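Local coordinates for putative lipoprotein (Campylobacter jejuni subsp. jejuni, PDB 4GIO) that is of unknown function but is a putative bacterial lipoprotein whose domain folds as a novel variant of the immunoglobulin fold, at residues S23-F28 / V42-T47; F64-V69 / D93-D98. One frame throughout, in Å; residues are numbered along the deposited sequence.

Overall arrangement
The two contacts lie on opposite sides of the chain's centre, their own centres about 25 Å apart, in a small immunoglobulin-like domain built from a three-stranded and a four-stranded sheet. Interaction 1 comes first along the chain and is complete before interaction 2 begins. It pairs the start of strand 25-32 with the end of strand 38-44, a hairpin within the three-stranded sheet. Interaction 2 joins two loops: 64-69, between strands 50-59 and 75-79 of the four-stranded sheet, and 93-98, which crosses from strand 85-90 of one sheet to strand 98-105 of the other. One contact thus holds strands together within a sheet, the other joins connections outside the strands.

Interaction 1: S23-F28 / V42-T47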
loop_
_atom_site.group_PDB
_atom_site.type_symbol
_atom_site.label_atom_id
_atom_site.label_comp_id
_atom_site.label_asym_id
_atom_site.label_seq_id
_atom_site.Cartn_x
_atom_site.Cartn_y
_atom_site.Cartn_z
ATOM N N SER A 23 0.327 -1.977 -14.988
ATOM C CA SER A 23 -0.651 -2.991 -14.633
ATOM C C SER A 23 -0.239 -3.771 -13.385
ATOM O O SER A 23 -0.854 -4.773 -13.080
ATOM C CB SER A 23 -0.928 -3.959 -15.800
ATOM O OG SER A 23 0.159 -4.897 -15.962
ATOM N N LEU A 24 0.812 -3.332 -12.692
ATOM C CA LEU A 24 1.258 -4.020 -11.442
ATOM C C LEU A 24 0.158 -4.190 -10.423
ATOM O O LEU A 24 -0.025 -5.268 -9.865
ATOM C CB LEU A 24 2.406 -3.282 -10.752
ATOM C CG LEU A 24 3.039 -4.081 -9.576
ATOM C CD1 LEU A 24 3.756 -5.345 -10.075
ATOM C CD2 LEU A 24 4.029 -3.153 -8.903
ATOM N N VAL A 25 -0.594 -3.116 -10.194
ATOM C CA VAL A 25 -1.681 -3.169 -9.207
ATOM C C VAL A 25 -2.964 -3.727 -9.841
ATOM O O VAL A 25 -3.497 -3.120 -10.755
ATOM C CB VAL A 25 -1.972 -1.753 -8.634
ATOM C CG1 VAL A 25 -3.147 -1.817 -7.666
ATOM C CG2 VAL A 25 -0.719 -1.210 -7.928
ATOM N N LYS A 26 -3.428 -4.854 -9.351
ATOM C CA LYS A 26 -4.648 -5.530 -9.841
ATOM C C LYS A 26 -5.917 -4.889 -9.291
ATOM O O LYS A 26 -6.874 -4.605 -10.031
ATOM C CB LYS A 26 -4.585 -7.002 -9.436
ATOM C CG LYS A 26 -3.702 -7.891 -10.366
ATOM C CD LYS A 26 -2.672 -7.088 -11.230
ATOM C CE LYS A 26 -3.170 -6.989 -12.670
ATOM N NZ LYS A 26 -2.062 -7.024 -13.625
ATOM N N GLN A 27 -5.916 -4.626 -7.986
ATOM C CA GLN A 27 -7.011 -3.914 -7.368
ATOM C C GLN A 27 -6.574 -3.574 -5.941
ATOM O O GLN A 27 -5.573 -4.093 -5.426
ATOM C CB GLN A 27 -8.280 -4.773 -7.303
ATOM C CG GLN A 27 -8.052 -6.090 -6.581
ATOM C CD GLN A 27 -9.331 -6.832 -6.235
ATOM O OE1 GLN A 27 -9.738 -7.747 -6.951
ATOM N NE2 GLN A 27 -9.949 -6.471 -5.095
ATOM N N PHE A 28 -7.347 -2.703 -5.312
ATOM C CA PHE A 28 -7.188 -2.508 -3.873
ATOM C C PHE A 28 -8.518 -2.265 -3.184
ATOM O O PHE A 28 -9.509 -1.923 -3.796
ATOM C CB PHE A 28 -6.176 -1.414 -3.593
ATOM C CG PHE A 28 -6.597 -0.073 -4.026
ATOM C CD1 PHE A 28 -7.353 0.728 -3.190
ATOM C CD2 PHE A 28 -6.237 0.399 -5.278
ATOM C CE1 PHE A 28 -7.725 1.978 -3.590
ATOM C CE2 PHE A 28 -6.594 1.661 -5.673
ATOM C CZ PHE A 28 -7.361 2.450 -4.815
ATOM N N VAL A 42 -3.786 -4.643 -1.091
ATOM C CA VAL A 42 -3.469 -4.268 -2.468
ATOM C C VAL A 42 -3.005 -5.588 -3.098
ATOM O O VAL A 42 -2.179 -6.286 -2.522
ATOM C CB VAL A 42 -2.402 -3.190 -2.529
ATOM C CG1 VAL A 42 -1.971 -2.844 -4.014
ATOM C CG2 VAL A 42 -2.878 -1.880 -1.791
ATOM N N ILE A 43 -3.539 -5.932 -4.267
ATOM C CA ILE A 43 -3.121 -7.160 -4.925
ATOM C C ILE A 43 -2.181 -6.734 -6.070
ATOM O O ILE A 43 -2.515 -5.846 -6.864
ATOM C CB ILE A 43 -4.313 -7.960 -5.468
ATOM C CG1 ILE A 43 -5.209 -8.368 -4.303
ATOM C CG2 ILE A 43 -3.786 -9.247 -6.252
ATOM C CD1 ILE A 43 -6.527 -8.959 -4.711
ATOM N N LEU A 44 -1.013 -7.376 -6.113
ATOM C CA LEU A 44 0.031 -7.077 -7.092
ATOM C C LEU A 44 0.269 -8.329 -7.944
ATOM O O LEU A 44 0.108 -9.447 -7.445
ATOM C CB LEU A 44 1.331 -6.680 -6.389
ATOM C CG LEU A 44 1.183 -5.482 -5.406
ATOM C CD1 LEU A 44 2.413 -5.285 -4.606
ATOM C CD2 LEU A 44 0.836 -4.143 -6.116
ATOM N N ARG A 45 0.584 -8.140 -9.223
ATOM C CA ARG A 45 1.142 -9.250 -10.045
ATOM C C ARG A 45 1.956 -8.813 -11.249
ATOM O O ARG A 45 1.672 -7.789 -11.897
ATOM C CB ARG A 45 0.171 -10.365 -10.473
ATOM C CG ARG A 45 -1.241 -10.021 -10.613
ATOM C CD ARG A 45 -1.966 -11.068 -11.577
ATOM N NE ARG A 45 -2.664 -12.185 -10.951
ATOM C CZ ARG A 45 -2.168 -13.421 -10.899
ATOM N NH1 ARG A 45 -2.854 -14.382 -10.339
ATOM N NH2 ARG A 45 -0.974 -13.672 -11.406
ATOM N N SER A 46 2.941 -9.639 -11.545
ATOM C CA SER A 46 3.936 -9.295 -12.521
ATOM C C SER A 46 4.314 -10.546 -13.275
ATOM O O SER A 46 4.413 -11.617 -12.685
ATOM C CB SER A 46 5.168 -8.788 -11.779
ATOM O OG SER A 46 6.163 -8.468 -12.741
ATOM N N THR A 47 4.543 -10.400 -14.573
ATOM C CA THR A 47 4.984 -11.551 -15.328
ATOM C C THR A 47 6.333 -12.080 -14.862
ATOM O O THR A 47 6.526 -13.286 -14.721
ATOM C CB THR A 47 5.125 -11.244 -16.812
ATOM O OG1 THR A 47 4.175 -10.230 -17.218
ATOM C CG2 THR A 47 4.977 -12.586 -17.562
HETATM O O HOH W 1 2.308 -6.474 -14.075
#
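K26 CG comes to the edge of the R45 guanidinium, near its plane; the two chains cross at about a right angle, their stems doubtfully close. The F28 ring swings away (chi1 66°) onto Q11, T13 and V14, leaving its CB against V42 CG2. The strands run antiparallel. R45 N bonds to L24 O at 3.0 Å, K26 N to I43 O at 2.8 Å, and I43 N to Q27 O almost straight, 176° at the hydrogen, consistent with a classic bulge at K26-Q27. V25 touches L44, its partner across the pair, CG2 to CD2 at 3.8 Å, and V42 diagonally. L24 CG also meets L44 CD2, with I79 packing on both leucines. On the other face Q27 CG and I43 CD1 lie 3.7 Å apart, their side chains pointing the same way. A water donates to R45 O and lies at longer range from S23 OG. K26 NZ curls back to S23 O at 2.6 Å, which may partly offset the like charge of R45, whose NH2 has a weak bond to G82 O. The chemistry is thus split: hydrocarbon lines the side facing the sandwich interior, while charge and water gather at the hairpin's exposed end.

Interaction 2: F64-V69 / D93-D98; sequences FVLRDV and DTRAND
R95 reaches across to D68 and L66, and its guanidinium carries the polar part of the join. The charged contacts come first. R95 meets D68 end-on, NH1 and NH2 both donating to the single oxygen OD1, each at 3.2 Å and each well bent. NH1 uses the syn lone pair of that oxygen, whereas NH2 comes from above the carboxylate plane; the carboxylate and guanidinium planes stand 87° apart. NH2 to D68 OD2 is a weak third bond. Towards D93, in its own loop, R95 turns its side: a bend at chi3 (-64°) places NE 3.0 Å from OD1, and NH2 bonds to OD2 at 2.8 Å. The second bond is the straighter, 173° at the hydrogen; D93 OD2 lies in the guanidinium plane, yet NH2 comes from above the D93 carboxylate.

A backbone bond fixes the other carboxylate oxygen. R95 N donates to the anti lone pair of D93 OD1 at 2.9 Å, closing an Asx turn on the type I turn from D93 to A96. D93 OD1 is thus gripped twice by the same residue.

Van der Waals contacts complete the join. L66 CD2 sits over one face of the guanidinium, offset toward its rim, while CD1 packs on the A96 main chain and, as an apolar pair, on its CB. V69 CG1 touches D93 CB at 3.6 Å and also its carboxylate. W58 and D60 also pack on the L66 side chain, and the backbones of W58 and L66 are hydrogen-bonded.

One arginine thus serves two aspartates, and its positive charge probably offsets the repulsion between them. D93, held in the turn, probably positions the guanidinium; the longer, bent bonds to D68 suggest a looser grip across the loops.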
loop_
_atom_site.group_PDB
_atom_site.type_symbol
_atom_site.label_atom_id
_atom_site.label_comp_id
_atom_site.label_asym_id
_atom_site.label_seq_id
_atom_site.Cartn_x
_atom_site.Cartn_y
_atom_site.Cartn_z
ATOM N N PHE A 64 -5.810 14.434 4.924
ATOM C CA PHE A 64 -4.531 14.954 5.341
ATOM C C PHE A 64 -3.653 13.788 5.831
ATOM O O PHE A 64 -4.129 12.858 6.498
ATOM C CB PHE A 64 -4.631 15.907 6.521
ATOM C CG PHE A 64 -5.451 17.187 6.250
ATOM C CD1 PHE A 64 -5.441 17.787 4.974
ATOM C CD2 PHE A 64 -6.159 17.812 7.286
ATOM C CE1 PHE A 64 -6.147 19.029 4.709
ATOM C CE2 PHE A 64 -6.921 19.033 7.029
ATOM C CZ PHE A 64 -6.882 19.630 5.740
ATOM N N VAL A 65 -2.372 13.878 5.538
ATOM C CA VAL A 65 -1.450 12.920 6.108
ATOM C C VAL A 65 -1.453 12.972 7.640
ATOM O O VAL A 65 -1.307 14.040 8.250
ATOM C CB VAL A 65 -0.030 13.139 5.539
ATOM C CG1 VAL A 65 0.945 12.169 6.181
ATOM C CG2 VAL A 65 -0.075 12.894 4.053
ATOM N N LEU A 66 -1.656 11.817 8.260
ATOM C CA LEU A 66 -1.473 11.728 9.690
ATOM C C LEU A 66 0.039 11.680 9.970
ATOM O O LEU A 66 0.719 10.674 9.687
ATOM C CB LEU A 66 -2.142 10.481 10.292
ATOM C CG LEU A 66 -3.655 10.490 10.356
ATOM C CD1 LEU A 66 -4.113 9.083 10.643
ATOM C CD2 LEU A 66 -4.168 11.519 11.464
ATOM N N ARG A 67 0.560 12.758 10.539
ATOM C CA ARG A 67 1.990 12.896 10.696
ATOM C C ARG A 67 2.419 12.588 12.081
ATOM O O ARG A 67 3.612 12.531 12.309
ATOM C CB ARG A 67 2.429 14.327 10.317
ATOM C CG ARG A 67 2.309 14.616 8.818
ATOM C CD ARG A 67 2.577 16.112 8.367
ATOM N NE ARG A 67 1.845 16.338 7.105
ATOM C CZ ARG A 67 2.348 16.130 5.894
ATOM N NH1 ARG A 67 3.592 15.689 5.775
ATOM N NH2 ARG A 67 1.596 16.254 4.803
ATOM N N ASP A 68 1.481 12.398 13.015
ATOM C CA ASP A 68 1.830 12.071 14.390
ATOM C C ASP A 68 1.577 10.606 14.780
ATOM O O ASP A 68 1.478 10.317 15.944
ATOM C CB ASP A 68 1.151 13.037 15.398
ATOM C CG ASP A 68 -0.361 12.918 15.378
ATOM O OD1 ASP A 68 -0.929 12.584 14.298
ATOM O OD2 ASP A 68 -0.989 13.101 16.448
ATOM N N VAL A 69 1.577 9.678 13.817
ATOM C CA VAL A 69 1.363 8.229 14.085
ATOM C C VAL A 69 2.703 7.550 13.818
ATOM O O VAL A 69 3.517 8.140 13.170
ATOM C CB VAL A 69 0.272 7.626 13.126
ATOM C CG1 VAL A 69 -1.067 8.276 13.336
ATOM C CG2 VAL A 69 0.743 7.789 11.627
ATOM N N ASP A 93 -3.798 3.738 14.278
ATOM C CA ASP A 93 -4.469 4.861 14.862
ATOM C C ASP A 93 -5.878 4.873 14.293
ATOM O O ASP A 93 -6.040 4.729 13.075
ATOM C CB ASP A 93 -3.697 6.158 14.527
ATOM C CG ASP A 93 -4.208 7.380 15.303
ATOM O OD1 ASP A 93 -5.335 7.784 15.075
ATOM O OD2 ASP A 93 -3.473 7.894 16.164
ATOM N N THR A 94 -6.903 5.077 15.152
ATOM C CA THR A 94 -8.278 5.084 14.692
ATOM C C THR A 94 -8.672 6.269 13.788
ATOM O O THR A 94 -9.621 6.159 13.083
ATOM C CB THR A 94 -9.337 4.985 15.859
ATOM O OG1 THR A 94 -9.080 6.032 16.776
ATOM C CG2 THR A 94 -9.286 3.640 16.580
ATOM N N ARG A 95 -7.905 7.358 13.780
ATOM C CA ARG A 95 -8.142 8.492 12.897
ATOM C C ARG A 95 -7.849 8.205 11.427
ATOM O O ARG A 95 -8.339 8.945 10.534
ATOM C CB ARG A 95 -7.282 9.682 13.316
ATOM C CG ARG A 95 -7.740 10.399 14.575
ATOM C CD ARG A 95 -6.707 11.429 14.980
ATOM N NE ARG A 95 -5.438 10.764 15.329
ATOM C CZ ARG A 95 -4.242 11.352 15.268
ATOM N NH1 ARG A 95 -4.120 12.639 14.908
ATOM N NH2 ARG A 95 -3.157 10.663 15.581
ATOM N N ALA A 96 -7.130 7.107 11.129
ATOM C CA ALA A 96 -6.874 6.724 9.714
ATOM C C ALA A 96 -8.180 6.310 9.022
ATOM O O ALA A 96 -8.877 5.367 9.488
ATOM C CB ALA A 96 -5.809 5.587 9.682
ATOM N N ASN A 97 -8.513 6.964 7.912
ATOM C CA ASN A 97 -9.726 6.613 7.121
ATOM C C ASN A 97 -9.396 6.337 5.660
ATOM O O ASN A 97 -10.244 5.904 4.905
ATOM C CB ASN A 97 -10.787 7.744 7.158
ATOM C CG ASN A 97 -11.526 7.857 8.559
ATOM O OD1 ASN A 97 -12.068 8.936 8.874
ATOM N ND2 ASN A 97 -11.455 6.800 9.413
ATOM N N ASP A 98 -8.165 6.640 5.248
ATOM C CA ASP A 98 -7.720 6.309 3.906
ATOM C C ASP A 98 -6.180 6.136 3.953
ATOM O O ASP A 98 -5.565 6.237 5.024
ATOM C CB ASP A 98 -8.164 7.435 2.961
ATOM C CG ASP A 98 -8.103 7.019 1.444
ATOM O OD1 ASP A 98 -7.825 5.810 1.114
ATOM O OD2 ASP A 98 -8.264 7.963 0.595
#